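Local coordinates for probable spore coat polysaccharide biosynthesis protein E (Chromobacterium violaceum ATCC 12472, PDB 3G8R) that probably acts as an N-acylneuraminate-9-phosphate synthase and binds zinc, this chain comprising the TIM-barrel (NeuB) and SAF parts of a longer protein, at residues I27-R31 against E86-F92; V104-E108 against R130-K136. All coordinates share one frame; numbering follows the deposited sequence.

Interaction 1. Residues I27-R31 against E86-F92; sequences IRAIR and EMKANGF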
loop_
_atom_site.group_PDB
_atom_site.type_symbol
_atom_site.label_atom_id
_atom_site.label_comp_id
_atom_site.label_asym_id
_atom_site.label_seq_id
_atom_site.Cartn_x
_atom_site.Cartn_y
_atom_site.Cartn_z
ATOM N N ILE A 27 17.981 -12.400 -22.137
ATOM C CA ILE A 27 17.407 -11.093 -22.451
ATOM C C ILE A 27 16.174 -11.296 -23.322
ATOM O O ILE A 27 15.104 -10.733 -23.037
ATOM C CB ILE A 27 18.384 -10.212 -23.209
ATOM C CG1 ILE A 27 19.305 -9.490 -22.232
ATOM C CG2 ILE A 27 17.649 -9.210 -24.105
ATOM C CD1 ILE A 27 20.759 -9.295 -22.766
ATOM N N ARG A 28 16.323 -12.129 -24.356
ATOM C CA ARG A 28 15.283 -12.307 -25.365
ATOM C C ARG A 28 14.040 -12.954 -24.790
ATOM O O ARG A 28 12.952 -12.705 -25.262
ATOM C CB ARG A 28 15.795 -13.146 -26.551
ATOM C CG ARG A 28 16.805 -12.449 -27.420
ATOM C CD ARG A 28 17.487 -13.432 -28.353
ATOM N NE ARG A 28 18.546 -12.771 -29.118
ATOM C CZ ARG A 28 19.270 -13.319 -30.100
ATOM N NH1 ARG A 28 19.076 -14.581 -30.488
ATOM N NH2 ARG A 28 20.206 -12.588 -30.701
ATOM N N ALA A 29 14.198 -13.804 -23.789
ATOM C CA ALA A 29 13.030 -14.413 -23.161
ATOM C C ALA A 29 12.375 -13.387 -22.241
ATOM O O ALA A 29 11.153 -13.224 -22.242
ATOM C CB ALA A 29 13.404 -15.682 -22.407
ATOM N N ILE A 30 13.183 -12.649 -21.494
ATOM C CA ILE A 30 12.608 -11.573 -20.739
ATOM C C ILE A 30 11.849 -10.600 -21.640
ATOM O O ILE A 30 10.753 -10.195 -21.265
ATOM C CB ILE A 30 13.604 -10.889 -19.795
ATOM C CG1 ILE A 30 14.142 -11.884 -18.757
ATOM C CG2 ILE A 30 12.960 -9.717 -19.067
ATOM C CD1 ILE A 30 13.118 -12.753 -18.035
ATOM N N ARG A 31 12.343 -10.266 -22.836
ATOM C CA ARG A 31 11.516 -9.388 -23.693
ATOM C C ARG A 31 10.177 -10.015 -24.011
ATOM O O ARG A 31 9.168 -9.316 -23.972
ATOM C CB ARG A 31 12.160 -8.896 -24.982
ATOM C CG ARG A 31 11.169 -7.989 -25.710
ATOM C CD ARG A 31 11.795 -7.007 -26.655
ATOM N NE ARG A 31 11.907 -7.537 -28.023
ATOM C CZ ARG A 31 11.162 -7.144 -29.064
ATOM N NH1 ARG A 31 10.237 -6.194 -28.924
ATOM N NH2 ARG A 31 11.350 -7.702 -30.254
ATOM N N GLU A 86 22.738 -6.292 -27.118
ATOM C CA GLU A 86 21.409 -6.905 -27.102
ATOM C C GLU A 86 20.442 -6.127 -26.202
ATOM O O GLU A 86 19.409 -5.661 -26.686
ATOM C CB GLU A 86 21.448 -8.374 -26.670
ATOM C CG GLU A 86 21.769 -9.385 -27.778
ATOM C CD GLU A 86 20.655 -9.601 -28.834
ATOM O OE1 GLU A 86 19.504 -9.928 -28.450
ATOM O OE2 GLU A 86 20.962 -9.479 -30.057
HETATM N N MSE A 87 20.764 -5.961 -24.916
HETATM C CA MSE A 87 19.905 -5.165 -24.040
HETATM C C MSE A 87 19.233 -4.056 -24.840
HETATM O O MSE A 87 18.013 -4.003 -24.937
HETATM C CB MSE A 87 20.696 -4.539 -22.893
HETATM C CG MSE A 87 20.900 -5.470 -21.755
HETATM SE SE MSE A 87 22.098 -5.008 -20.473
HETATM C CE MSE A 87 22.129 -6.646 -19.813
ATOM N N LYS A 88 20.049 -3.189 -25.434
ATOM C CA LYS A 88 19.552 -2.034 -26.167
ATOM C C LYS A 88 18.814 -2.445 -27.419
ATOM O O LYS A 88 17.766 -1.884 -27.729
ATOM C CB LYS A 88 20.693 -1.076 -26.484
ATOM C CG LYS A 88 21.342 -0.479 -25.232
ATOM C CD LYS A 88 22.692 0.136 -25.544
ATOM C CE LYS A 88 22.899 1.430 -24.756
ATOM N NZ LYS A 88 23.979 2.279 -25.345
ATOM N N ALA A 89 19.345 -3.444 -28.116
ATOM C CA ALA A 89 18.660 -4.011 -29.270
ATOM C C ALA A 89 17.184 -4.313 -29.010
ATOM O O ALA A 89 16.346 -4.072 -29.873
ATOM C CB ALA A 89 19.355 -5.242 -29.720
ATOM N N ASN A 90 16.865 -4.815 -27.814
ATOM C CA ASN A 90 15.499 -5.213 -27.464
ATOM C C ASN A 90 14.688 -4.066 -26.848
ATOM O O ASN A 90 13.486 -4.191 -26.605
ATOM C CB ASN A 90 15.505 -6.415 -26.513
ATOM C CG ASN A 90 16.109 -7.666 -27.136
ATOM O OD1 ASN A 90 15.395 -8.592 -27.495
ATOM N ND2 ASN A 90 17.428 -7.704 -27.239
ATOM N N GLY A 91 15.338 -2.943 -26.578
ATOM C CA GLY A 91 14.609 -1.785 -26.095
ATOM C C GLY A 91 14.700 -1.660 -24.596
ATOM O O GLY A 91 13.835 -1.050 -23.958
ATOM N N PHE A 92 15.754 -2.205 -24.020
ATOM C CA PHE A 92 15.930 -2.058 -22.597
ATOM C C PHE A 92 16.837 -0.909 -22.316
ATOM O O PHE A 92 17.856 -0.764 -22.974
ATOM C CB PHE A 92 16.541 -3.322 -22.021
ATOM C CG PHE A 92 15.608 -4.491 -22.030
ATOM C CD1 PHE A 92 14.463 -4.482 -21.244
ATOM C CD2 PHE A 92 15.877 -5.602 -22.812
ATOM C CE1 PHE A 92 13.609 -5.557 -21.228
ATOM C CE2 PHE A 92 15.015 -6.691 -22.809
ATOM C CZ PHE A 92 13.880 -6.672 -22.031
#
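Ile27 fits between Met87, Asn90 and Phe92 where helices 21-33 and 77-89, neighbours on the outside of a TIM barrel, lie side by side. The tight part faces the strands. The two branches of Ile27 divide the work: CG2, placed anti to the backbone N, meets the Asn90 amide at ND2 (3.5 Å) and the Phe92 ring at CE2 (3.9 Å), while CD1 crosses Met87, a selenomethionine, at about a right angle and touches its CG at 4.0 Å. Gly91, with positive phi, ends helix 77-89 in a Schellman motif in which Phe92 N bonds back to Met87 O, and the Phe92 ring turns its edge to Arg31 CA of helix 21-33. Strand 40-47 backs this layer: Phe43 packs edge-to-face on Phe92 and also touches Ile30 and Met87.

The solvent side is looser and polar. Arg28, extended from CG to NE, reaches Glu86 with a salt bridge whose straight NE to OE1 bond is 3.1 Å long; the second bond, NH2 to OE2, is weak. The guanidinium and carboxylate planes stand 64° apart, so this is no flat, coplanar pairing. Farther along, Arg31 lays CD against the Asn90 carbonyl O, with no hydrogen bond between the two residues. Asn90 links the two sides: its ND2 donates to Glu86 O (2.9 Å), which also accepts from Asn90 N, and to Glu86 OE1 (3.3 Å). The carboxylate oxygen is thus gripped between two donors, for Asn90 ND2 and Arg28 NE reach Glu86 OE1 from opposite faces of its plane.

Interaction 2. Residues V104-E108 against R130-K136; sequences VDLIE and RIARSDK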
loop_
_atom_site.group_PDB
_atom_site.type_symbol
_atom_site.label_atom_id
_atom_site.label_comp_id
_atom_site.label_asym_id
_atom_site.label_seq_id
_atom_site.Cartn_x
_atom_site.Cartn_y
_atom_site.Cartn_z
ATOM N N VAL A 104 33.346 1.895 -13.170
ATOM C CA VAL A 104 32.672 3.104 -13.600
ATOM C C VAL A 104 33.235 3.553 -14.956
ATOM O O VAL A 104 32.467 3.881 -15.872
ATOM C CB VAL A 104 32.824 4.263 -12.582
ATOM C CG1 VAL A 104 32.201 5.557 -13.131
ATOM C CG2 VAL A 104 32.227 3.899 -11.227
ATOM N N ASP A 105 34.568 3.569 -15.072
ATOM C CA ASP A 105 35.223 3.975 -16.304
ATOM C C ASP A 105 34.635 3.165 -17.422
ATOM O O ASP A 105 34.207 3.706 -18.455
ATOM C CB ASP A 105 36.716 3.713 -16.223
ATOM C CG ASP A 105 37.446 4.763 -15.411
ATOM O OD1 ASP A 105 37.196 5.966 -15.648
ATOM O OD2 ASP A 105 38.286 4.391 -14.550
ATOM N N LEU A 106 34.588 1.862 -17.177
ATOM C CA LEU A 106 34.094 0.912 -18.124
ATOM C C LEU A 106 32.627 1.182 -18.472
ATOM O O LEU A 106 32.256 1.203 -19.662
ATOM C CB LEU A 106 34.242 -0.484 -17.545
ATOM C CG LEU A 106 34.793 -1.606 -18.424
ATOM C CD1 LEU A 106 34.298 -2.972 -17.908
ATOM C CD2 LEU A 106 34.458 -1.402 -19.911
ATOM N N ILE A 107 31.788 1.383 -17.450
ATOM C CA ILE A 107 30.394 1.724 -17.703
ATOM C C ILE A 107 30.284 2.864 -18.711
ATOM O O ILE A 107 29.421 2.814 -19.563
ATOM C CB ILE A 107 29.630 2.095 -16.409
ATOM C CG1 ILE A 107 29.059 0.844 -15.723
ATOM C CG2 ILE A 107 28.500 3.106 -16.696
ATOM C CD1 ILE A 107 28.768 1.056 -14.243
ATOM N N GLU A 108 31.162 3.866 -18.615
ATOM C CA GLU A 108 31.184 5.002 -19.545
ATOM C C GLU A 108 31.446 4.563 -20.998
ATOM O O GLU A 108 30.690 4.924 -21.931
ATOM C CB GLU A 108 32.259 6.016 -19.144
ATOM C CG GLU A 108 32.197 6.514 -17.699
ATOM C CD GLU A 108 31.328 7.743 -17.507
ATOM O OE1 GLU A 108 31.348 8.295 -16.382
ATOM O OE2 GLU A 108 30.636 8.163 -18.465
ATOM N N ARG A 130 33.835 8.520 -7.221
ATOM C CA ARG A 130 34.005 8.211 -8.646
ATOM C C ARG A 130 32.720 8.302 -9.421
ATOM O O ARG A 130 32.756 8.702 -10.593
ATOM C CB ARG A 130 34.646 6.853 -8.935
ATOM C CG ARG A 130 35.888 7.002 -9.842
ATOM C CD ARG A 130 35.712 6.886 -11.379
ATOM N NE ARG A 130 34.791 7.849 -11.996
ATOM C CZ ARG A 130 34.513 7.906 -13.303
ATOM N NH1 ARG A 130 35.102 7.081 -14.168
ATOM N NH2 ARG A 130 33.619 8.781 -13.748
ATOM N N ILE A 131 31.605 7.939 -8.783
ATOM C CA ILE A 131 30.295 7.941 -9.442
ATOM C C ILE A 131 29.780 9.365 -9.587
ATOM O O ILE A 131 29.208 9.739 -10.605
ATOM C CB ILE A 131 29.284 7.083 -8.662
ATOM C CG1 ILE A 131 29.659 5.597 -8.772
ATOM C CG2 ILE A 131 27.893 7.341 -9.152
ATOM C CD1 ILE A 131 28.855 4.628 -7.879
ATOM N N ALA A 132 29.989 10.146 -8.539
ATOM C CA ALA A 132 29.544 11.538 -8.511
ATOM C C ALA A 132 30.150 12.328 -9.654
ATOM O O ALA A 132 29.497 13.153 -10.238
ATOM C CB ALA A 132 29.908 12.184 -7.197
ATOM N N ARG A 133 31.406 12.071 -9.975
ATOM C CA ARG A 133 32.016 12.781 -11.074
ATOM C C ARG A 133 31.559 12.230 -12.425
ATOM O O ARG A 133 32.157 12.507 -13.438
ATOM C CB ARG A 133 33.543 12.882 -10.911
ATOM C CG ARG A 133 34.381 11.689 -11.292
ATOM C CD ARG A 133 35.884 12.091 -11.351
ATOM N NE ARG A 133 36.500 12.124 -10.016
ATOM C CZ ARG A 133 37.345 11.195 -9.551
ATOM N NH1 ARG A 133 37.703 10.155 -10.316
ATOM N NH2 ARG A 133 37.837 11.305 -8.317
ATOM N N SER A 134 30.475 11.466 -12.426
ATOM C CA SER A 134 29.908 10.933 -13.659
ATOM C C SER A 134 28.713 11.806 -13.984
ATOM O O SER A 134 28.414 12.710 -13.218
ATOM C CB SER A 134 29.472 9.488 -13.448
ATOM O OG SER A 134 29.446 8.788 -14.670
ATOM N N ASP A 135 28.020 11.569 -15.093
ATOM C CA ASP A 135 26.860 12.427 -15.406
ATOM C C ASP A 135 25.563 11.660 -15.776
ATOM O O ASP A 135 24.681 12.131 -16.521
ATOM C CB ASP A 135 27.243 13.544 -16.405
ATOM C CG ASP A 135 27.983 14.751 -15.720
ATOM O OD1 ASP A 135 27.515 15.250 -14.662
ATOM O OD2 ASP A 135 29.026 15.222 -16.255
ATOM N N LYS A 136 25.450 10.476 -15.196
ATOM C CA LYS A 136 24.291 9.619 -15.388
ATOM C C LYS A 136 23.448 9.542 -14.117
ATOM O O LYS A 136 23.951 9.725 -12.999
ATOM C CB LYS A 136 24.754 8.225 -15.790
ATOM C CG LYS A 136 25.630 8.279 -16.994
ATOM C CD LYS A 136 26.885 7.457 -16.812
ATOM C CE LYS A 136 26.876 6.255 -17.729
ATOM N NZ LYS A 136 26.607 6.665 -19.138
#
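Asp105 and Glu108, one helical turn apart on helix 101-109, share the guanidinium of Arg130 from helix 125-132 in a salt-bridge network. The short bridge runs from Asp105 OD1 to Arg130 NH1 (2.8 Å), with the carboxylate at the guanidinium edge and the two planes 51° apart. The longer one joins Glu108 OE1 to Arg130 NH2 at 3.5 Å; here the planes are nearly parallel, only 11° from each other. Bends at chi2 and chi3 fold the Arg130 chain toward helix 101-109 and bring NH1 to one acid and NH2 to the other.

The hydrogen bond of the contact falls on the same oxygen: Ser134 OG, in the loop beyond helix 125-132, donates to Glu108 OE1 over 2.6 Å, coming from above the carboxylate plane. The serine, with the longer arginine contact, probably limits rotation of the carboxylate. Lys136 passes nearby without pairing with it; its NZ stays 4.4 Å from Glu108 OE2 and bonds instead to the carbonyl O of Ile112.

Apolar contacts lie beneath the charges. Val104 CG1 sits over the centre of the Arg130 guanidinium, 3.3 Å above its plane, so one face of the cation rests on a methyl while Asp105 meets its edge. The other methyl, CG2, meets Ile131 CG1 at 3.9 Å, and Ile107 CG2 packs on the aliphatic CE of Lys136 at 3.7 Å. Inward, Val104 and Ile107 touch strand 93-98 and Ile131 touches strand 114-117. A hydrophobic layer against the strands with a polar outer rim is how these consecutive helices close over the wall of a TIM barrel.

In the fold
Interaction 1 joins the helices that follow the first and second barrel strands, interaction 2 those that follow the third and fourth, so the two are successive on the outer wall. Their centres are 23 Å apart and their nearest atoms about 8 Å. Strand 40-47 serves both: Phe43 faces interaction 1, Tyr47 touches Ile107 of interaction 2. The loop after helix 101-109 draws a lysine from each, Lys88 to the carbonyl of Gly111 and Lys136 to that of Ile112. Zinc is bound by His202 and His225; the Ile30 side chain in interaction 1 lies about 10 Å from that of His225, whereas interaction 2 is remote from the metal.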